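Local coordinates for Ras-3 from Cryphonectria parasitica (Cryphonectria parasitica, PDB 4KU4), which is a small Ras-family protein of the P-loop fold that binds guanosine-5'-diphosphate, at residues T14-K27 with N86-S100. Numbering follows the deposited sequence.
With GDP (guanosine-5'-diphosphate), chain C.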
loop_
_atom_site.group_PDB
_atom_site.type_symbol
_atom_site.label_atom_id
_atom_site.label_comp_id
_atom_site.label_asym_id
_atom_site.label_seq_id
_atom_site.Cartn_x
_atom_site.Cartn_y
_atom_site.Cartn_z
ATOM N N THR A 14 12.668 -0.966 10.343
ATOM C CA THR A 14 12.194 -2.283 10.711
ATOM C C THR A 14 11.402 -2.965 9.590
ATOM O O THR A 14 11.335 -4.191 9.534
ATOM C CB THR A 14 11.316 -2.211 11.961
ATOM O OG1 THR A 14 10.185 -1.381 11.685
ATOM C CG2 THR A 14 12.099 -1.602 13.109
ATOM N N ASP A 15 10.809 -2.171 8.707
ATOM C CA ASP A 15 9.944 -2.715 7.651
ATOM C C ASP A 15 10.041 -1.943 6.343
ATOM O O ASP A 15 9.948 -0.716 6.329
ATOM C CB ASP A 15 8.495 -2.727 8.122
ATOM C CG ASP A 15 8.283 -3.629 9.309
ATOM O OD1 ASP A 15 8.168 -4.862 9.100
ATOM O OD2 ASP A 15 8.215 -3.106 10.444
ATOM N N LYS A 16 10.189 -2.672 5.241
ATOM C CA LYS A 16 10.292 -2.052 3.925
ATOM C C LYS A 16 9.015 -2.296 3.150
ATOM O O LYS A 16 8.699 -3.429 2.804
ATOM C CB LYS A 16 11.495 -2.623 3.158
ATOM C CG LYS A 16 12.848 -2.179 3.685
ATOM C CD LYS A 16 13.917 -3.192 3.324
ATOM C CE LYS A 16 15.319 -2.695 3.648
ATOM N NZ LYS A 16 16.318 -3.819 3.676
ATOM N N ILE A 17 8.276 -1.229 2.882
ATOM C CA ILE A 17 7.022 -1.322 2.166
ATOM C C ILE A 17 7.129 -0.639 0.807
ATOM O O ILE A 17 7.671 0.466 0.706
ATOM C CB ILE A 17 5.912 -0.606 2.945
ATOM C CG1 ILE A 17 5.884 -1.087 4.396
ATOM C CG2 ILE A 17 4.601 -0.825 2.262
ATOM C CD1 ILE A 17 4.891 -0.351 5.259
ATOM N N ALA A 18 6.606 -1.283 -0.238
ATOM C CA ALA A 18 6.512 -0.620 -1.536
ATOM C C ALA A 18 5.068 -0.203 -1.883
ATOM O O ALA A 18 4.130 -0.959 -1.666
ATOM C CB ALA A 18 7.135 -1.490 -2.652
ATOM N N MET A 19 4.908 1.019 -2.388
ATOM C CA MET A 19 3.647 1.457 -2.997
ATOM C C MET A 19 3.568 0.998 -4.442
ATOM O O MET A 19 4.513 1.167 -5.194
ATOM C CB MET A 19 3.553 2.974 -2.982
ATOM C CG MET A 19 3.843 3.571 -1.637
ATOM S SD MET A 19 2.611 3.095 -0.417
ATOM C CE MET A 19 1.176 3.960 -1.038
ATOM N N LEU A 20 2.445 0.402 -4.809
ATOM C CA LEU A 20 2.165 0.089 -6.222
ATOM C C LEU A 20 0.776 0.591 -6.595
ATOM O O LEU A 20 -0.064 0.818 -5.719
ATOM C CB LEU A 20 2.259 -1.417 -6.471
ATOM C CG LEU A 20 3.594 -2.098 -6.176
ATOM C CD1 LEU A 20 3.459 -3.634 -6.165
ATOM C CD2 LEU A 20 4.655 -1.635 -7.160
ATOM N N GLY A 21 0.546 0.759 -7.895
ATOM C CA GLY A 21 -0.705 1.286 -8.412
ATOM C C GLY A 21 -0.497 2.185 -9.622
ATOM O O GLY A 21 0.582 2.745 -9.815
ATOM N N GLU A 22 -1.532 2.331 -10.443
ATOM C CA GLU A 22 -1.428 3.216 -11.600
ATOM C C GLU A 22 -1.232 4.663 -11.181
ATOM O O GLU A 22 -1.457 5.027 -10.027
ATOM C CB GLU A 22 -2.685 3.127 -12.462
ATOM C CG GLU A 22 -2.801 1.865 -13.276
ATOM C CD GLU A 22 -3.895 1.968 -14.324
ATOM O OE1 GLU A 22 -4.931 2.618 -14.044
ATOM O OE2 GLU A 22 -3.712 1.414 -15.426
ATOM N N GLY A 23 -0.821 5.497 -12.129
ATOM C CA GLY A 23 -0.689 6.917 -11.863
ATOM C C GLY A 23 -1.997 7.562 -11.460
ATOM O O GLY A 23 -3.051 7.242 -12.007
ATOM N N GLY A 24 -1.923 8.469 -10.491
ATOM C CA GLY A 24 -3.057 9.270 -10.094
ATOM C C GLY A 24 -3.971 8.649 -9.054
ATOM O O GLY A 24 -4.991 9.233 -8.745
ATOM N N VAL A 25 -3.606 7.491 -8.493
ATOM C CA VAL A 25 -4.522 6.801 -7.572
ATOM C C VAL A 25 -4.394 7.346 -6.157
ATOM O O VAL A 25 -5.320 7.225 -5.340
ATOM C CB VAL A 25 -4.372 5.265 -7.598
ATOM C CG1 VAL A 25 -4.854 4.688 -8.968
ATOM C CG2 VAL A 25 -2.947 4.841 -7.247
ATOM N N GLY A 26 -3.249 7.960 -5.880
ATOM C CA GLY A 26 -3.026 8.561 -4.579
ATOM C C GLY A 26 -1.835 7.993 -3.827
ATOM O O GLY A 26 -1.759 8.153 -2.607
ATOM N N LYS A 27 -0.919 7.322 -4.521
ATOM C CA LYS A 27 0.255 6.739 -3.851
ATOM C C LYS A 27 1.061 7.768 -3.049
ATOM O O LYS A 27 1.260 7.624 -1.828
ATOM C CB LYS A 27 1.166 6.018 -4.848
ATOM C CG LYS A 27 0.512 4.838 -5.569
ATOM C CD LYS A 27 1.496 4.128 -6.482
ATOM C CE LYS A 27 1.986 5.038 -7.626
ATOM N NZ LYS A 27 0.842 5.502 -8.462
ATOM N N ASN A 86 11.510 -5.040 -1.429
ATOM C CA ASN A 86 10.578 -4.735 -0.343
ATOM C C ASN A 86 9.900 -5.988 0.224
ATOM O O ASN A 86 9.762 -6.999 -0.466
ATOM C CB ASN A 86 9.541 -3.697 -0.787
ATOM C CG ASN A 86 10.129 -2.314 -0.923
ATOM O OD1 ASN A 86 10.225 -1.561 0.057
ATOM N ND2 ASN A 86 10.515 -1.961 -2.134
ATOM N N GLU A 87 9.477 -5.915 1.485
ATOM C CA GLU A 87 8.882 -7.052 2.189
ATOM C C GLU A 87 7.351 -7.014 2.152
ATOM O O GLU A 87 6.694 -8.049 2.052
ATOM C CB GLU A 87 9.373 -7.092 3.656
ATOM C CG GLU A 87 8.353 -7.667 4.663
ATOM C CD GLU A 87 8.778 -7.613 6.156
ATOM O OE1 GLU A 87 8.995 -6.499 6.722
ATOM O OE2 GLU A 87 8.851 -8.699 6.782
ATOM N N LEU A 88 6.792 -5.810 2.235
ATOM C CA LEU A 88 5.359 -5.636 2.366
ATOM C C LEU A 88 4.893 -4.679 1.289
ATOM O O LEU A 88 5.670 -3.856 0.812
ATOM C CB LEU A 88 5.021 -5.062 3.738
ATOM C CG LEU A 88 5.681 -5.743 4.935
ATOM C CD1 LEU A 88 5.545 -4.902 6.206
ATOM C CD2 LEU A 88 5.118 -7.154 5.149
ATOM N N PHE A 89 3.616 -4.770 0.930
ATOM C CA PHE A 89 3.088 -4.048 -0.211
ATOM C C PHE A 89 1.732 -3.401 -0.003
ATOM O O PHE A 89 0.807 -4.002 0.544
ATOM C CB PHE A 89 3.032 -4.980 -1.427
ATOM C CG PHE A 89 4.378 -5.485 -1.847
ATOM C CD1 PHE A 89 5.137 -4.780 -2.768
ATOM C CD2 PHE A 89 4.903 -6.638 -1.289
ATOM C CE1 PHE A 89 6.389 -5.222 -3.150
ATOM C CE2 PHE A 89 6.158 -7.094 -1.668
ATOM C CZ PHE A 89 6.905 -6.372 -2.598
ATOM N N VAL A 90 1.635 -2.163 -0.461
ATOM C CA VAL A 90 0.390 -1.436 -0.465
ATOM C C VAL A 90 0.049 -1.172 -1.923
ATOM O O VAL A 90 0.733 -0.397 -2.596
ATOM C CB VAL A 90 0.535 -0.119 0.291
ATOM C CG1 VAL A 90 -0.781 0.661 0.266
ATOM C CG2 VAL A 90 0.996 -0.385 1.739
ATOM N N ILE A 91 -0.990 -1.846 -2.418
ATOM C CA ILE A 91 -1.409 -1.700 -3.802
ATOM C C ILE A 91 -2.652 -0.826 -3.849
ATOM O O ILE A 91 -3.708 -1.209 -3.356
ATOM C CB ILE A 91 -1.628 -3.077 -4.430
ATOM C CG1 ILE A 91 -0.370 -3.918 -4.200
ATOM C CG2 ILE A 91 -1.996 -2.950 -5.917
ATOM C CD1 ILE A 91 -0.404 -5.261 -4.930
ATOM N N VAL A 92 -2.492 0.369 -4.412
ATOM C CA VAL A 92 -3.519 1.400 -4.355
ATOM C C VAL A 92 -4.341 1.502 -5.646
ATOM O O VAL A 92 -3.805 1.463 -6.764
ATOM C CB VAL A 92 -2.875 2.775 -4.068
ATOM C CG1 VAL A 92 -3.945 3.829 -3.807
ATOM C CG2 VAL A 92 -1.932 2.672 -2.884
ATOM N N PHE A 93 -5.652 1.639 -5.483
ATOM C CA PHE A 93 -6.518 1.994 -6.605
ATOM C C PHE A 93 -7.410 3.166 -6.189
ATOM O O PHE A 93 -7.429 3.545 -5.013
ATOM C CB PHE A 93 -7.319 0.789 -7.106
ATOM C CG PHE A 93 -8.425 0.358 -6.202
ATOM C CD1 PHE A 93 -9.718 0.838 -6.392
ATOM C CD2 PHE A 93 -8.198 -0.584 -5.207
ATOM C CE1 PHE A 93 -10.763 0.422 -5.573
ATOM C CE2 PHE A 93 -9.236 -1.013 -4.388
ATOM C CZ PHE A 93 -10.524 -0.509 -4.578
ATOM N N ASP A 94 -8.081 3.762 -7.173
ATOM C CA ASP A 94 -8.878 4.974 -7.001
ATOM C C ASP A 94 -10.303 4.488 -7.109
ATOM O O ASP A 94 -10.669 3.900 -8.125
ATOM C CB ASP A 94 -8.522 5.944 -8.145
ATOM C CG ASP A 94 -9.351 7.225 -8.144
ATOM O OD1 ASP A 94 -10.403 7.306 -7.485
ATOM O OD2 ASP A 94 -8.927 8.169 -8.831
ATOM N N VAL A 95 -11.103 4.675 -6.062
ATOM C CA VAL A 95 -12.424 4.070 -6.066
ATOM C C VAL A 95 -13.304 4.704 -7.137
ATOM O O VAL A 95 -14.335 4.140 -7.493
ATOM C CB VAL A 95 -13.153 4.126 -4.695
ATOM C CG1 VAL A 95 -12.356 3.384 -3.618
ATOM C CG2 VAL A 95 -13.466 5.563 -4.302
ATOM N N THR A 96 -12.895 5.872 -7.637
ATOM C CA THR A 96 -13.633 6.543 -8.695
ATOM C C THR A 96 -13.228 6.119 -10.099
ATOM O O THR A 96 -13.775 6.645 -11.064
ATOM C CB THR A 96 -13.504 8.087 -8.632
ATOM O OG1 THR A 96 -12.206 8.486 -9.103
ATOM C CG2 THR A 96 -13.751 8.617 -7.233
ATOM N N ARG A 97 -12.273 5.194 -10.221
ATOM C CA ARG A 97 -11.757 4.767 -11.527
ATOM C C ARG A 97 -11.602 3.255 -11.619
ATOM O O ARG A 97 -10.611 2.675 -11.159
ATOM C CB ARG A 97 -10.406 5.413 -11.836
ATOM C CG ARG A 97 -10.465 6.796 -12.444
ATOM C CD ARG A 97 -9.294 6.982 -13.416
ATOM N NE ARG A 97 -7.978 6.806 -12.791
ATOM C CZ ARG A 97 -7.112 5.835 -13.088
ATOM N NH1 ARG A 97 -7.405 4.919 -14.007
ATOM N NH2 ARG A 97 -5.939 5.781 -12.467
ATOM N N ARG A 98 -12.569 2.612 -12.251
ATOM C CA ARG A 98 -12.574 1.162 -12.296
ATOM C C ARG A 98 -11.334 0.585 -12.987
ATOM O O ARG A 98 -10.873 -0.486 -12.624
ATOM C CB ARG A 98 -13.853 0.667 -12.966
ATOM C CG ARG A 98 -13.830 -0.801 -13.276
ATOM C CD ARG A 98 -15.207 -1.284 -13.622
ATOM N NE ARG A 98 -16.124 -1.124 -12.502
ATOM C CZ ARG A 98 -16.236 -2.005 -11.523
ATOM N NH1 ARG A 98 -15.478 -3.096 -11.531
ATOM N NH2 ARG A 98 -17.098 -1.792 -10.537
ATOM N N SER A 99 -10.788 1.286 -13.978
ATOM C CA SER A 99 -9.572 0.807 -14.626
ATOM C C SER A 99 -8.430 0.627 -13.624
ATOM O O SER A 99 -7.647 -0.296 -13.751
ATOM C CB SER A 99 -9.140 1.750 -15.756
ATOM O OG SER A 99 -9.123 3.093 -15.322
ATOM N N SER A 100 -8.332 1.520 -12.642
ATOM C CA SER A 100 -7.264 1.445 -11.641
ATOM C C SER A 100 -7.434 0.216 -10.749
ATOM O O SER A 100 -6.461 -0.370 -10.270
ATOM C CB SER A 100 -7.200 2.720 -10.784
ATOM O OG SER A 100 -8.261 2.747 -9.843
HETATM P PB GDP C . -0.152 9.023 -7.531
HETATM O O1B GDP C . 1.079 9.275 -6.693
HETATM O O2B GDP C . -0.659 7.607 -7.275
HETATM O O3B GDP C . 0.158 9.218 -9.002
HETATM O O3A GDP C . -1.304 10.064 -7.071
HETATM P PA GDP C . -1.104 11.496 -6.319
HETATM O O1A GDP C . -0.765 11.332 -4.854
HETATM O O2A GDP C . -0.101 12.383 -7.016
HETATM O "O5'" GDP C . -2.578 12.119 -6.411
HETATM C "C5'" GDP C . -3.154 12.332 -7.702
HETATM C "C4'" GDP C . -4.316 13.296 -7.528
HETATM O "O4'" GDP C . -5.250 12.668 -6.674
HETATM C "C3'" GDP C . -3.918 14.592 -6.852
HETATM O "O3'" GDP C . -4.648 15.685 -7.441
HETATM C "C2'" GDP C . -4.371 14.400 -5.425
HETATM O "O2'" GDP C . -4.706 15.638 -4.799
HETATM C "C1'" GDP C . -5.593 13.522 -5.604
HETATM N N9 GDP C . -5.862 12.647 -4.446
HETATM C C8 GDP C . -5.034 11.725 -3.915
HETATM N N7 GDP C . -5.632 11.095 -2.878
HETATM C C5 GDP C . -6.867 11.612 -2.751
HETATM C C6 GDP C . -8.021 11.409 -1.862
HETATM O O6 GDP C . -7.977 10.562 -0.955
HETATM N N1 GDP C . -9.119 12.149 -2.071
HETATM C C2 GDP C . -9.202 13.070 -3.033
HETATM N N2 GDP C . -10.354 13.773 -3.148
HETATM N N3 GDP C . -8.178 13.317 -3.888
HETATM C C4 GDP C . -7.015 12.632 -3.785
HETATM O O HOH W 1 11.285 -5.244 5.676
HETATM O O HOH W 2 -4.069 0.911 -9.537
#
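Val25 and Met19 both reach Val92 through their torsions. In Val25, chi1 of -68° wedges CG2 between the backbone N and the carbonyl carbon, where it meets Val92 CG1 at 3.7 Å. CG1 turns instead to Ser100 CB. The Met19 chain bends at chi2 and chi3, which lays SD beside Val90 CB and brings CE to Val92 CG2. Ile17 CG2 extends this apolar face by touching Val90 CG2, and Phe186 of helix 182-196 packs over Met19 and Val90. On the other face of the sheet, Ala18 CB and Leu20 CD1 approach the Phe89 ring obliquely, and helix 98-118 lies against Leu20, Phe89 and Ile91.

The strands run parallel and are joined by regular backbone bonds. Val92 N to Leu20 O is 2.8 Å and nearly straight. At the start of the pairing, Lys16 O accepts from both Glu87 N and Leu88 N. Asp15 OD1 lies 3.0 Å from Glu87 OE1, with the carboxylate planes 21° apart. This close pair of acceptors may raise the pKa of one carboxylate. Water 1 links Glu87 OE1 to Lys16 N.

Past the strands, water 2 bridges Glu22 N, Val92 O and Ser100 O. Glu22 OE1 meets the Arg97 guanidinium at its edge, in plane, but this salt bridge is weak, with NH1 at 3.4 Å. Ser100 CB lies over one guanidinium face.

The loop joining strand 15-20 to helix 27-35 holds GDP. Gly24 N bonds to O3B of GDP at 2.7 Å. O2B accepts from the backbone N of Gly26 and Lys27 and from Lys27 NZ, which also bonds to Gly21 O. This strand-loop-helix is consistent with the P-loop (Walker A) of Ras-family proteins, its strand pairing parallel with strand 88-94 in the central sheet.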